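Local coordinates for protein beta-galactosidase/beta-glucuronidase (Faecalibacterium prausnitzii L2-6, PDB 6MVF) that binds flavin mononucleotide and, as a glycosyl hydrolase family 2 enzyme, probably hydrolyses beta-glucuronides or related beta-glycosides, at residues R68-Y73 with S139-P144; S145-S150 with I358-V363; Y610-E615 with G634-M639. All coordinates share one frame; numbering follows the deposited sequence.

Contact 1 of 3, residues R68-Y73 with S139-P144; sequences RTTGVY and SNEDTP
Residues Arg68 to Thr70 meet Ser139 to Asp142 in a mainly polar contact where strand 70-78 begins beside the end of strand 131-139, in the sugar-binding domain. Thr70 and Ser139 form an antiparallel, non-hydrogen-bonded pair; beyond it, outside both strands, Asn140 takes over the pairing. Its backbone N donates to Thr69 O at 3.2 Å, while its side-chain OD1 accepts from Thr69 N at 2.9 Å. The second bond runs nearly along the C=O axis of the amide, at 161°. Asn140 thus holds both backbone polar atoms of Thr69, and its ND2 is satisfied by Phe155 O. The carbonyl of Asn140 is gripped as well: the guanidinium of Arg68 comes to it side-on, with NE and NH2 each 2.9 Å from Asn140 O. That oxygen lies close to the guanidinium plane, and both donors are tilted from the plane of the carbonyl. A bend at chi3 (56°) of Arg68 brings the group back along the loop, where a water lies between NH1 and Asp142 OD2, its bond to the carboxylate weak. Asp142 has its stronger partner in Lys365, through a salt bridge at OD1. On the Thr70 side, Ser139 OG accepts from Glu141 N at 3.2 Å, an ST turn that steers the chain off the strand. Glu141 CG, beside its own backbone N (chi1 -78°), lies 3.6 Å from Thr69 N, and the chain extended beyond it carries OE1 to a weak bond from Thr70 OG1 at 3.5 Å. The backbone N-H and OD1 of Asn140 continue the pairing past two inner strands of the antiparallel sheet in the jelly-roll-like sugar-binding domain of family 2 glycoside hydrolases.

Contact 2 of 3, residues S145-S150 with I358-V363; sequences SMYPAS and IPFISV
Two irregular loops, 145-150 and 358-363, pass each other with the run from Tyr147 to Ser150 directed 53° from that of Pro359 to Val363 and the CA atoms of Pro148 and Pro359 at 5.3 Å; a cis peptide precedes Pro148, and Phe360 is the centre of an inverse gamma turn. Tyr147 carries much of the contact. The edge of the Phe360 ring points at one face of the Tyr147 ring in an offset edge-to-face pair, with planes at 81° and centroids 5.2 Å apart. Phe360 CD1 is the atom over that face, 3.6 Å from Tyr147 CE1. CG of Phe360 lies opposite its backbone N (chi1 -171°), which carries the ring alongside Tyr147 with both side chains pointing the same way. Val363 O sits at the edge of the tyrosine ring, near its plane, and the phenol OH hydrogen-bonds to Lys365 N, farther along the same loop as Val363.

The two proline rings cross, and Pro148 CD rests 3.7 Å from Pro359 CB. Pro148 CB also reaches the CG2 branch of Ile361 at 3.9 Å, so the pyrrolidine is bordered by both residues. Farther along, Ser150 CB packs on Val363 CG2 at 3.9 Å.

The 145-150 loop comes from the sugar-binding domain and the 358-363 loop follows barrel strand 353-357, making this a buried interdomain contact. Helix 368-385 touches Tyr147 through Val374 and Pro359 through Glu377, helix 407-423 packs on Phe360 through Thr412 and Leu416, and strand 391-398 meets Phe360 and Ile361.

Contact 3 of 3, residues Y610-E615 with G634-M639; sequences YCNGKE and GFNVLM
Val637 O is gripped by Asn612 N at 2.9 Å, in the plane of the carbonyl, and by a water that also accepts from Gly613 N; the CA-H of Cys611 points at the same oxygen. These bonds tie a beta hairpin to its neighbour: strands 606-611 and 614-620 are joined by a type I' turn from Cys611 to Lys614, and the first pairs antiparallel with strand 635-641. Tyr610 and Met639 form the hydrogen-bonded pair, Tyr610 N donating to Met639 O at 2.7 Å and Met639 N returning a bond to Tyr610 O at 3.0 Å. At the turn, the side chain of Asn612 extends the pairing by one more bond. Its OD1 accepts from Val637 N at 2.8 Å, nearly straight at the hydrogen (173°), although the donor stands above the carbonyl plane and off the lone pairs. Its ND2 bonds to Asp632, which also forms a salt bridge with Lys614. Without the amide, as with an alanine at this position, Val637 N would probably lose its acceptor and Asp632 one of its partners, leaving the turn less firmly fixed to strand 635-641.

On the sheet face of Cys611 and Leu638, the thiol SG is 4.1 Å from Leu638 CD1, with Leu631 beside both residues. Val637 and Met639 lean on Tyr239 and Pro241 of the second subunit, so the sheet face carrying Met639 and Tyr610 meets that subunit. Across the Tyr610–Met639 pair, the methionine runs extended until its last torsion (chi3 67°), where it bends, and its terminal CE comes to rest 3.7 Å from Tyr610 CD1.

Contacts 1, 2 and 3 follow one another along the chain without interlocking. Contacts 1 and 2 are neighbours, with centres 15 Å apart, because the long loop between strands 131-139 and 163-168 supplies a segment to each. They touch where Asp142 OD1 lies 3.9 Å from Ala149 CB, and Lys365 binds both Asp142 and the backbone of Met146. Together they carry the loop from the end of an inner strand of the sugar-binding domain onto the TIM barrel. Contact 3 stands apart, with its centre about 58 Å from that of contact 1 and 53 Å from that of contact 2, in a separate C-terminal beta region that meets a second subunit.

Contact 1 of 3, residues R68-Y73 with S139-P144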
ATOM      1  N   ARG A  68      25.545 -30.582 -10.900  1.00 33.99           N
ATOM      2  CA  ARG A  68      24.831 -31.472  -9.992  1.00 40.70           C
ATOM      3  C   ARG A  68      25.810 -31.922  -8.916  1.00 39.56           C
ATOM      4  O   ARG A  68      26.907 -32.393  -9.235  1.00 43.74           O
ATOM      5  CB  ARG A  68      24.226 -32.669 -10.733  1.00 35.86           C
ATOM      6  CG  ARG A  68      23.409 -32.259 -11.969  1.00 35.39           C
ATOM      7  CD  ARG A  68      22.747 -33.453 -12.648  1.00 31.37           C
ATOM      8  NE  ARG A  68      21.915 -34.158 -11.678  1.00 41.67           N
ATOM      9  CZ  ARG A  68      21.070 -35.136 -11.972  1.00 39.37           C
ATOM     10  NH1 ARG A  68      20.944 -35.544 -13.232  1.00 33.86           N
ATOM     11  NH2 ARG A  68      20.353 -35.700 -11.002  1.00 28.78           N
ATOM     12  N   THR A  69      25.422 -31.749  -7.647  1.00 32.27           N
ATOM     13  CA  THR A  69      26.340 -31.925  -6.523  1.00 39.27           C
ATOM     14  C   THR A  69      25.648 -31.659  -5.193  1.00 40.93           C
ATOM     15  O   THR A  69      24.426 -31.491  -5.136  1.00 42.83           O
ATOM     16  CB  THR A  69      27.545 -30.989  -6.639  1.00 45.09           C
ATOM     17  OG1 THR A  69      28.553 -31.382  -5.698  1.00 43.93           O
ATOM     18  CG2 THR A  69      27.128 -29.519  -6.375  1.00 37.43           C
ATOM     19  N   THR A  70      26.421 -31.567  -4.124  1.00 34.53           N
ATOM     20  CA  THR A  70      25.892 -31.219  -2.816  1.00 37.21           C
ATOM     21  C   THR A  70      26.284 -29.790  -2.456  1.00 39.97           C
ATOM     22  O   THR A  70      27.473 -29.449  -2.442  1.00 43.76           O
ATOM     23  CB  THR A  70      26.380 -32.205  -1.764  1.00 38.27           C
ATOM     24  OG1 THR A  70      26.050 -33.537  -2.202  1.00 42.07           O
ATOM     25  CG2 THR A  70      25.715 -31.891  -0.408  1.00 39.17           C
ATOM     26  N   GLY A  71      25.277 -28.961  -2.196  1.00 38.96           N
ATOM     27  CA  GLY A  71      25.458 -27.631  -1.632  1.00 35.75           C
ATOM     28  C   GLY A  71      24.918 -27.606  -0.212  1.00 34.67           C
ATOM     29  O   GLY A  71      23.838 -28.135   0.059  1.00 38.31           O
ATOM     30  N   VAL A  72      25.690 -27.007   0.689  1.00 41.66           N
ATOM     31  CA  VAL A  72      25.329 -26.870   2.094  1.00 36.40           C
ATOM     32  C   VAL A  72      24.939 -25.421   2.336  1.00 39.97           C
ATOM     33  O   VAL A  72      25.743 -24.505   2.109  1.00 40.15           O
ATOM     34  CB  VAL A  72      26.478 -27.287   3.025  1.00 36.38           C
ATOM     35  CG1 VAL A  72      26.085 -27.103   4.491  1.00 32.61           C
ATOM     36  CG2 VAL A  72      26.832 -28.717   2.768  1.00 41.04           C
ATOM     37  N   TYR A  73      23.700 -25.220   2.773  1.00 34.41           N
ATOM     38  CA  TYR A  73      23.204 -23.923   3.215  1.00 38.85           C
ATOM     39  C   TYR A  73      23.296 -23.881   4.731  1.00 32.87           C
ATOM     40  O   TYR A  73      23.055 -24.890   5.399  1.00 34.43           O
ATOM     41  CB  TYR A  73      21.735 -23.685   2.793  1.00 35.82           C
ATOM     42  CG  TYR A  73      21.419 -23.639   1.289  1.00 34.33           C
ATOM     43  CD1 TYR A  73      21.177 -24.805   0.559  1.00 27.12           C
ATOM     44  CD2 TYR A  73      21.316 -22.424   0.624  1.00 32.16           C
ATOM     45  CE1 TYR A  73      20.866 -24.762  -0.791  1.00 28.61           C
ATOM     46  CE2 TYR A  73      21.009 -22.366  -0.724  1.00 39.63           C
ATOM     47  CZ  TYR A  73      20.787 -23.540  -1.435  1.00 40.35           C
ATOM     48  OH  TYR A  73      20.479 -23.456  -2.787  1.00 30.49           O
ATOM     49  N   SER A 139      21.307 -32.075  -2.160  1.00 30.73           N
ATOM     50  CA  SER A 139      21.972 -32.698  -3.294  1.00 30.37           C
ATOM     51  C   SER A 139      20.984 -32.873  -4.436  1.00 33.37           C
ATOM     52  O   SER A 139      19.902 -33.438  -4.238  1.00 29.41           O
ATOM     53  CB  SER A 139      22.558 -34.053  -2.914  1.00 27.69           C
ATOM     54  OG  SER A 139      23.050 -34.705  -4.080  1.00 37.90           O
ATOM     55  N   ASN A 140      21.361 -32.412  -5.633  1.00 27.50           N
ATOM     56  CA  ASN A 140      20.586 -32.707  -6.833  1.00 31.45           C
ATOM     57  C   ASN A 140      21.256 -33.769  -7.713  1.00 33.62           C
ATOM     58  O   ASN A 140      21.020 -33.822  -8.927  1.00 34.87           O
ATOM     59  CB  ASN A 140      20.301 -31.425  -7.616  1.00 29.06           C
ATOM     60  CG  ASN A 140      21.539 -30.833  -8.271  1.00 32.83           C
ATOM     61  OD1 ASN A 140      22.661 -31.038  -7.818  1.00 28.66           O
ATOM     62  ND2 ASN A 140      21.324 -30.073  -9.345  1.00 30.70           N
ATOM     63  N   GLU A 141      22.081 -34.626  -7.112  1.00 35.95           N
ATOM     64  CA  GLU A 141      22.682 -35.757  -7.806  1.00 39.76           C
ATOM     65  C   GLU A 141      21.699 -36.919  -7.888  1.00 41.64           C
ATOM     66  O   GLU A 141      20.818 -37.072  -7.029  1.00 42.87           O
ATOM     67  CB  GLU A 141      23.958 -36.205  -7.085  1.00 31.12           C
ATOM     68  CG  GLU A 141      25.169 -35.311  -7.357  1.00 38.32           C
ATOM     69  CD  GLU A 141      26.329 -35.514  -6.376  1.00 49.95           C
ATOM     70  OE1 GLU A 141      26.134 -35.396  -5.126  1.00 46.82           O
ATOM     71  OE2 GLU A 141      27.448 -35.778  -6.874  1.00 53.68           O
ATOM     72  N   ASP A 142      21.857 -37.736  -8.936  1.00 39.18           N
ATOM     73  CA  ASP A 142      21.092 -38.977  -9.092  1.00 39.12           C
ATOM     74  C   ASP A 142      21.358 -39.946  -7.934  1.00 39.31           C
ATOM     75  O   ASP A 142      22.410 -39.902  -7.291  1.00 48.67           O
ATOM     76  CB  ASP A 142      21.463 -39.628 -10.425  1.00 40.12           C
ATOM     77  CG  ASP A 142      20.418 -40.613 -10.922  1.00 56.81           C
ATOM     78  OD1 ASP A 142      19.381 -40.808 -10.245  1.00 52.43           O
ATOM     79  OD2 ASP A 142      20.636 -41.184 -12.015  1.00 61.80           O
ATOM     80  N   THR A 143      20.388 -40.804  -7.635  1.00 36.88           N
ATOM     81  CA  THR A 143      20.545 -41.859  -6.642  1.00 35.96           C
ATOM     82  C   THR A 143      19.774 -43.079  -7.115  1.00 42.33           C
ATOM     83  O   THR A 143      18.889 -42.964  -7.967  1.00 48.51           O
ATOM     84  CB  THR A 143      20.033 -41.487  -5.240  1.00 41.64           C
ATOM     85  OG1 THR A 143      18.636 -41.789  -5.145  1.00 38.81           O
ATOM     86  CG2 THR A 143      20.278 -40.020  -4.894  1.00 41.97           C
ATOM     87  N   PRO A 144      20.081 -44.261  -6.580  1.00 49.99           N
ATOM     88  CA  PRO A 144      19.332 -45.461  -7.008  1.00 49.51           C
ATOM     89  C   PRO A 144      17.820 -45.371  -6.813  1.00 46.10           C
ATOM     90  O   PRO A 144      17.082 -46.033  -7.550  1.00 46.41           O
ATOM     91  CB  PRO A 144      19.947 -46.575  -6.150  1.00 47.02           C
ATOM     92  CG  PRO A 144      21.350 -46.118  -5.909  1.00 46.65           C
ATOM     93  CD  PRO A 144      21.287 -44.608  -5.804  1.00 47.23           C
TER
HETATM   94  O   HOH W   1      19.793 -38.299 -13.792  1.00 35.49           O

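Contact 2 of 3, residues S145-S150 with I358-V363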
ATOM      1  N   SER A 145      17.334 -44.568  -5.861  1.00 41.27           N
ATOM      2  CA  SER A 145      15.904 -44.449  -5.602  1.00 43.06           C
ATOM      3  C   SER A 145      15.284 -43.149  -6.111  1.00 48.47           C
ATOM      4  O   SER A 145      14.091 -42.926  -5.889  1.00 42.88           O
ATOM      5  CB  SER A 145      15.633 -44.576  -4.103  1.00 41.44           C
ATOM      6  OG  SER A 145      16.229 -43.504  -3.389  1.00 39.27           O
ATOM      7  N   MET A 146      16.039 -42.294  -6.799  1.00 51.32           N
ATOM      8  CA  MET A 146      15.583 -40.936  -7.074  1.00 40.51           C
ATOM      9  C   MET A 146      14.714 -40.849  -8.321  1.00 38.90           C
ATOM     10  O   MET A 146      15.023 -41.441  -9.355  1.00 42.04           O
ATOM     11  CB  MET A 146      16.782 -40.003  -7.239  1.00 39.53           C
ATOM     12  CG  MET A 146      16.408 -38.551  -7.500  1.00 45.61           C
ATOM     13  SD  MET A 146      15.441 -37.829  -6.146  1.00 41.16           S
ATOM     14  CE  MET A 146      16.622 -37.985  -4.796  1.00 41.32           C
ATOM     15  N   TYR A 147      13.616 -40.101  -8.212  1.00 42.00           N
ATOM     16  CA  TYR A 147      12.922 -39.507  -9.346  1.00 38.72           C
ATOM     17  C   TYR A 147      12.804 -38.009  -9.121  1.00 33.84           C
ATOM     18  O   TYR A 147      12.620 -37.576  -7.975  1.00 37.27           O
ATOM     19  CB  TYR A 147      11.524 -40.070  -9.526  1.00 31.66           C
ATOM     20  CG  TYR A 147      11.463 -41.522  -9.884  1.00 33.94           C
ATOM     21  CD1 TYR A 147      11.397 -41.910 -11.208  1.00 30.77           C
ATOM     22  CD2 TYR A 147      11.428 -42.506  -8.896  1.00 32.29           C
ATOM     23  CE1 TYR A 147      11.317 -43.225 -11.558  1.00 36.68           C
ATOM     24  CE2 TYR A 147      11.337 -43.831  -9.230  1.00 37.75           C
ATOM     25  CZ  TYR A 147      11.279 -44.189 -10.575  1.00 41.05           C
ATOM     26  OH  TYR A 147      11.187 -45.505 -10.959  1.00 34.78           O
ATOM     27  N   PRO A 148      12.892 -37.189 -10.179  1.00 29.20           N
ATOM     28  CA  PRO A 148      13.161 -37.536 -11.587  1.00 37.16           C
ATOM     29  C   PRO A 148      14.612 -37.930 -11.849  1.00 34.90           C
ATOM     30  O   PRO A 148      15.498 -37.526 -11.098  1.00 32.44           O
ATOM     31  CB  PRO A 148      12.833 -36.241 -12.348  1.00 30.46           C
ATOM     32  CG  PRO A 148      13.083 -35.142 -11.349  1.00 32.27           C
ATOM     33  CD  PRO A 148      12.693 -35.736  -9.995  1.00 30.67           C
ATOM     34  N   ALA A 149      14.853 -38.709 -12.901  1.00 36.04           N
ATOM     35  CA  ALA A 149      16.218 -39.092 -13.231  1.00 37.69           C
ATOM     36  C   ALA A 149      16.487 -38.910 -14.715  1.00 39.61           C
ATOM     37  O   ALA A 149      17.595 -38.528 -15.106  1.00 40.13           O
ATOM     38  CB  ALA A 149      16.487 -40.531 -12.803  1.00 36.15           C
ATOM     39  N   SER A 150      15.477 -39.157 -15.544  1.00 39.61           N
ATOM     40  CA  SER A 150      15.595 -39.012 -16.990  1.00 40.21           C
ATOM     41  C   SER A 150      14.420 -38.176 -17.486  1.00 39.34           C
ATOM     42  O   SER A 150      13.282 -38.654 -17.518  1.00 38.66           O
ATOM     43  CB  SER A 150      15.629 -40.380 -17.676  1.00 35.02           C
ATOM     44  OG  SER A 150      15.834 -40.224 -19.071  1.00 47.13           O
ATOM     45  N   ILE A 358       3.237 -36.432 -10.005  1.00 32.09           N
ATOM     46  CA  ILE A 358       4.535 -36.708  -9.391  1.00 32.60           C
ATOM     47  C   ILE A 358       5.546 -36.917 -10.515  1.00 31.70           C
ATOM     48  O   ILE A 358       5.139 -37.225 -11.643  1.00 32.28           O
ATOM     49  CB  ILE A 358       4.470 -37.937  -8.471  1.00 35.81           C
ATOM     50  CG1 ILE A 358       3.985 -39.157  -9.267  1.00 31.62           C
ATOM     51  CG2 ILE A 358       3.590 -37.669  -7.259  1.00 30.47           C
ATOM     52  CD1 ILE A 358       3.801 -40.382  -8.445  1.00 35.26           C
ATOM     53  N   PRO A 359       6.868 -36.759 -10.263  1.00 29.17           N
ATOM     54  CA  PRO A 359       7.864 -36.943 -11.338  1.00 32.10           C
ATOM     55  C   PRO A 359       8.266 -38.394 -11.581  1.00 28.00           C
ATOM     56  O   PRO A 359       9.446 -38.693 -11.744  1.00 34.53           O
ATOM     57  CB  PRO A 359       9.061 -36.119 -10.846  1.00 24.95           C
ATOM     58  CG  PRO A 359       8.950 -36.196  -9.365  1.00 25.64           C
ATOM     59  CD  PRO A 359       7.480 -36.254  -9.026  1.00 24.90           C
ATOM     60  N   PHE A 360       7.294 -39.301 -11.602  1.00 34.31           N
ATOM     61  CA  PHE A 360       7.494 -40.692 -12.022  1.00 33.31           C
ATOM     62  C   PHE A 360       7.564 -40.711 -13.553  1.00 32.75           C
ATOM     63  O   PHE A 360       6.575 -40.932 -14.257  1.00 33.17           O
ATOM     64  CB  PHE A 360       6.355 -41.539 -11.469  1.00 33.76           C
ATOM     65  CG  PHE A 360       6.541 -43.012 -11.634  1.00 44.95           C
ATOM     66  CD1 PHE A 360       7.796 -43.545 -11.908  1.00 40.01           C
ATOM     67  CD2 PHE A 360       5.438 -43.873 -11.529  1.00 40.53           C
ATOM     68  CE1 PHE A 360       7.954 -44.914 -12.062  1.00 41.65           C
ATOM     69  CE2 PHE A 360       5.581 -45.239 -11.687  1.00 35.60           C
ATOM     70  CZ  PHE A 360       6.836 -45.765 -11.952  1.00 44.54           C
ATOM     71  N   ILE A 361       8.758 -40.448 -14.085  1.00 28.79           N
ATOM     72  CA  ILE A 361       8.897 -40.029 -15.474  1.00 32.62           C
ATOM     73  C   ILE A 361       9.910 -40.893 -16.226  1.00 38.43           C
ATOM     74  O   ILE A 361      10.994 -41.200 -15.713  1.00 37.40           O
ATOM     75  CB  ILE A 361       9.285 -38.534 -15.550  1.00 31.34           C
ATOM     76  CG1 ILE A 361       9.328 -38.037 -16.997  1.00 32.17           C
ATOM     77  CG2 ILE A 361      10.594 -38.275 -14.840  1.00 31.92           C
ATOM     78  CD1 ILE A 361       8.964 -36.559 -17.132  1.00 34.27           C
ATOM     79  N   SER A 362       9.533 -41.292 -17.448  1.00 33.80           N
ATOM     80  CA  SER A 362      10.422 -41.772 -18.511  1.00 34.57           C
ATOM     81  C   SER A 362      10.908 -43.206 -18.352  1.00 36.33           C
ATOM     82  O   SER A 362      10.677 -44.031 -19.239  1.00 38.86           O
ATOM     83  CB  SER A 362      11.648 -40.874 -18.655  1.00 32.17           C
ATOM     84  OG  SER A 362      11.387 -39.782 -19.505  1.00 39.21           O
ATOM     85  N   VAL A 363      11.608 -43.495 -17.254  1.00 35.64           N
ATOM     86  CA  VAL A 363      12.409 -44.708 -17.094  1.00 33.39           C
ATOM     87  C   VAL A 363      12.103 -45.302 -15.731  1.00 34.95           C
ATOM     88  O   VAL A 363      12.460 -44.719 -14.701  1.00 36.90           O
ATOM     89  CB  VAL A 363      13.914 -44.429 -17.214  1.00 35.43           C
ATOM     90  CG1 VAL A 363      14.697 -45.670 -16.806  1.00 27.08           C
ATOM     91  CG2 VAL A 363      14.280 -43.954 -18.625  1.00 24.87           C
TER
HETATM   92  O   HOH W   2      13.053 -40.547 -14.446  1.00 33.63           O

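Contact 3 of 3, residues Y610-E615 with G634-M639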
ATOM      1  N   TYR A 610      -6.242  -3.304 -44.033  1.00 33.25           N
ATOM      2  CA  TYR A 610      -5.819  -2.106 -44.738  1.00 33.81           C
ATOM      3  C   TYR A 610      -4.305  -2.078 -44.879  1.00 33.57           C
ATOM      4  O   TYR A 610      -3.571  -2.511 -43.982  1.00 34.58           O
ATOM      5  CB  TYR A 610      -6.265  -0.835 -44.016  1.00 33.17           C
ATOM      6  CG  TYR A 610      -7.747  -0.628 -43.978  1.00 29.44           C
ATOM      7  CD1 TYR A 610      -8.498  -1.033 -42.873  1.00 32.40           C
ATOM      8  CD2 TYR A 610      -8.399  -0.010 -45.036  1.00 33.94           C
ATOM      9  CE1 TYR A 610      -9.864  -0.840 -42.828  1.00 29.66           C
ATOM     10  CE2 TYR A 610      -9.769   0.186 -45.006  1.00 37.40           C
ATOM     11  CZ  TYR A 610     -10.493  -0.232 -43.898  1.00 34.11           C
ATOM     12  OH  TYR A 610     -11.843  -0.021 -43.875  1.00 35.68           O
ATOM     13  N   CYS A 611      -3.851  -1.536 -46.008  1.00 29.27           N
ATOM     14  CA  CYS A 611      -2.432  -1.389 -46.306  1.00 31.99           C
ATOM     15  C   CYS A 611      -2.190   0.056 -46.734  1.00 35.18           C
ATOM     16  O   CYS A 611      -2.642   0.470 -47.806  1.00 33.41           O
ATOM     17  CB  CYS A 611      -1.999  -2.362 -47.396  1.00 27.58           C
ATOM     18  SG  CYS A 611      -0.217  -2.525 -47.527  1.00 36.61           S
ATOM     19  N   ASN A 612      -1.496   0.819 -45.886  1.00 39.80           N
ATOM     20  CA  ASN A 612      -1.306   2.261 -46.064  1.00 38.03           C
ATOM     21  C   ASN A 612      -2.630   2.961 -46.368  1.00 38.77           C
ATOM     22  O   ASN A 612      -2.728   3.794 -47.272  1.00 34.11           O
ATOM     23  CB  ASN A 612      -0.265   2.551 -47.143  1.00 33.54           C
ATOM     24  CG  ASN A 612       1.128   2.124 -46.725  1.00 39.55           C
ATOM     25  OD1 ASN A 612       1.457   2.126 -45.525  1.00 32.87           O
ATOM     26  ND2 ASN A 612       1.955   1.747 -47.706  1.00 32.38           N
ATOM     27  N   GLY A 613      -3.661   2.597 -45.597  1.00 31.64           N
ATOM     28  CA  GLY A 613      -4.968   3.208 -45.699  1.00 32.18           C
ATOM     29  C   GLY A 613      -5.869   2.674 -46.794  1.00 35.64           C
ATOM     30  O   GLY A 613      -7.067   2.984 -46.791  1.00 37.59           O
ATOM     31  N   LYS A 614      -5.348   1.896 -47.732  1.00 32.79           N
ATOM     32  CA  LYS A 614      -6.170   1.321 -48.788  1.00 36.55           C
ATOM     33  C   LYS A 614      -6.676  -0.054 -48.353  1.00 37.22           C
ATOM     34  O   LYS A 614      -5.906  -0.876 -47.840  1.00 32.02           O
ATOM     35  CB  LYS A 614      -5.367   1.221 -50.088  1.00 34.03           C
ATOM     36  CG  LYS A 614      -4.654   2.523 -50.460  1.00 37.76           C
ATOM     37  CD  LYS A 614      -3.647   2.320 -51.590  1.00 52.55           C
ATOM     38  CE  LYS A 614      -2.191   2.303 -51.074  1.00 55.26           C
ATOM     39  NZ  LYS A 614      -1.198   2.050 -52.170  1.00 59.15           N
ATOM     40  N   GLU A 615      -7.966  -0.305 -48.561  1.00 32.22           N
ATOM     41  CA  GLU A 615      -8.532  -1.581 -48.154  1.00 36.14           C
ATOM     42  C   GLU A 615      -7.987  -2.714 -49.017  1.00 36.08           C
ATOM     43  O   GLU A 615      -8.071  -2.669 -50.243  1.00 34.07           O
ATOM     44  CB  GLU A 615     -10.049  -1.550 -48.229  1.00 36.02           C
ATOM     45  CG  GLU A 615     -10.668  -2.906 -47.917  1.00 40.74           C
ATOM     46  CD  GLU A 615     -12.176  -2.899 -48.050  1.00 42.02           C
ATOM     47  OE1 GLU A 615     -12.746  -1.795 -48.163  1.00 47.76           O
ATOM     48  OE2 GLU A 615     -12.786  -3.993 -48.054  1.00 43.32           O
ATOM     49  N   GLY A 634       8.812   0.229 -49.931  1.00 37.15           N
ATOM     50  CA  GLY A 634       9.101   0.887 -48.673  1.00 29.10           C
ATOM     51  C   GLY A 634       8.328   0.296 -47.514  1.00 35.39           C
ATOM     52  O   GLY A 634       8.092  -0.918 -47.468  1.00 32.78           O
ATOM     53  N   PHE A 635       7.915   1.150 -46.578  1.00 38.90           N
ATOM     54  CA  PHE A 635       7.237   0.716 -45.364  1.00 34.65           C
ATOM     55  C   PHE A 635       5.729   0.717 -45.559  1.00 33.45           C
ATOM     56  O   PHE A 635       5.182   1.521 -46.316  1.00 32.94           O
ATOM     57  CB  PHE A 635       7.628   1.606 -44.182  1.00 31.58           C
ATOM     58  CG  PHE A 635       9.016   1.360 -43.700  1.00 34.30           C
ATOM     59  CD1 PHE A 635       9.317   0.208 -42.991  1.00 35.90           C
ATOM     60  CD2 PHE A 635      10.034   2.264 -43.978  1.00 37.66           C
ATOM     61  CE1 PHE A 635      10.606  -0.041 -42.555  1.00 35.07           C
ATOM     62  CE2 PHE A 635      11.326   2.030 -43.558  1.00 33.77           C
ATOM     63  CZ  PHE A 635      11.614   0.871 -42.842  1.00 39.86           C
ATOM     64  N   ASN A 636       5.058  -0.213 -44.873  1.00 35.56           N
ATOM     65  CA  ASN A 636       3.627  -0.438 -45.039  1.00 30.77           C
ATOM     66  C   ASN A 636       2.973  -0.513 -43.677  1.00 30.57           C
ATOM     67  O   ASN A 636       3.396  -1.302 -42.831  1.00 34.04           O
ATOM     68  CB  ASN A 636       3.338  -1.735 -45.799  1.00 32.36           C
ATOM     69  CG  ASN A 636       3.864  -1.711 -47.227  1.00 35.54           C
ATOM     70  OD1 ASN A 636       3.127  -1.429 -48.172  1.00 39.06           O
ATOM     71  ND2 ASN A 636       5.141  -2.011 -47.385  1.00 33.28           N
ATOM     72  N   VAL A 637       1.934   0.282 -43.476  1.00 32.19           N
ATOM     73  CA  VAL A 637       1.092   0.163 -42.297  1.00 29.31           C
ATOM     74  C   VAL A 637       0.018  -0.881 -42.588  1.00 29.66           C
ATOM     75  O   VAL A 637      -0.793  -0.706 -43.501  1.00 35.73           O
ATOM     76  CB  VAL A 637       0.461   1.515 -41.927  1.00 29.10           C
ATOM     77  CG1 VAL A 637      -0.626   1.327 -40.861  1.00 26.96           C
ATOM     78  CG2 VAL A 637       1.526   2.471 -41.452  1.00 26.45           C
ATOM     79  N   LEU A 638       0.008  -1.970 -41.821  1.00 30.34           N
ATOM     80  CA  LEU A 638      -1.046  -2.972 -41.913  1.00 27.39           C
ATOM     81  C   LEU A 638      -1.986  -2.775 -40.731  1.00 29.38           C
ATOM     82  O   LEU A 638      -1.563  -2.839 -39.569  1.00 21.89           O
ATOM     83  CB  LEU A 638      -0.484  -4.394 -41.943  1.00 31.32           C
ATOM     84  CG  LEU A 638       0.131  -4.944 -43.248  1.00 27.26           C
ATOM     85  CD1 LEU A 638      -0.885  -4.973 -44.356  1.00 28.77           C
ATOM     86  CD2 LEU A 638       1.324  -4.128 -43.671  1.00 29.45           C
ATOM     87  N   MET A 639      -3.249  -2.492 -41.031  1.00 28.68           N
ATOM     88  CA  MET A 639      -4.260  -2.304 -40.006  1.00 28.42           C
ATOM     89  C   MET A 639      -5.406  -3.275 -40.238  1.00 29.86           C
ATOM     90  O   MET A 639      -6.016  -3.276 -41.313  1.00 30.03           O
ATOM     91  CB  MET A 639      -4.778  -0.863 -39.989  1.00 29.04           C
ATOM     92  CG  MET A 639      -5.801  -0.665 -38.884  1.00 31.93           C
ATOM     93  SD  MET A 639      -6.346   1.023 -38.734  1.00 41.98           S
ATOM     94  CE  MET A 639      -7.235   1.273 -40.266  1.00 32.67           C
TER
HETATM   95  O   HOH W   3      -3.301   0.878 -43.373  1.00 27.91           O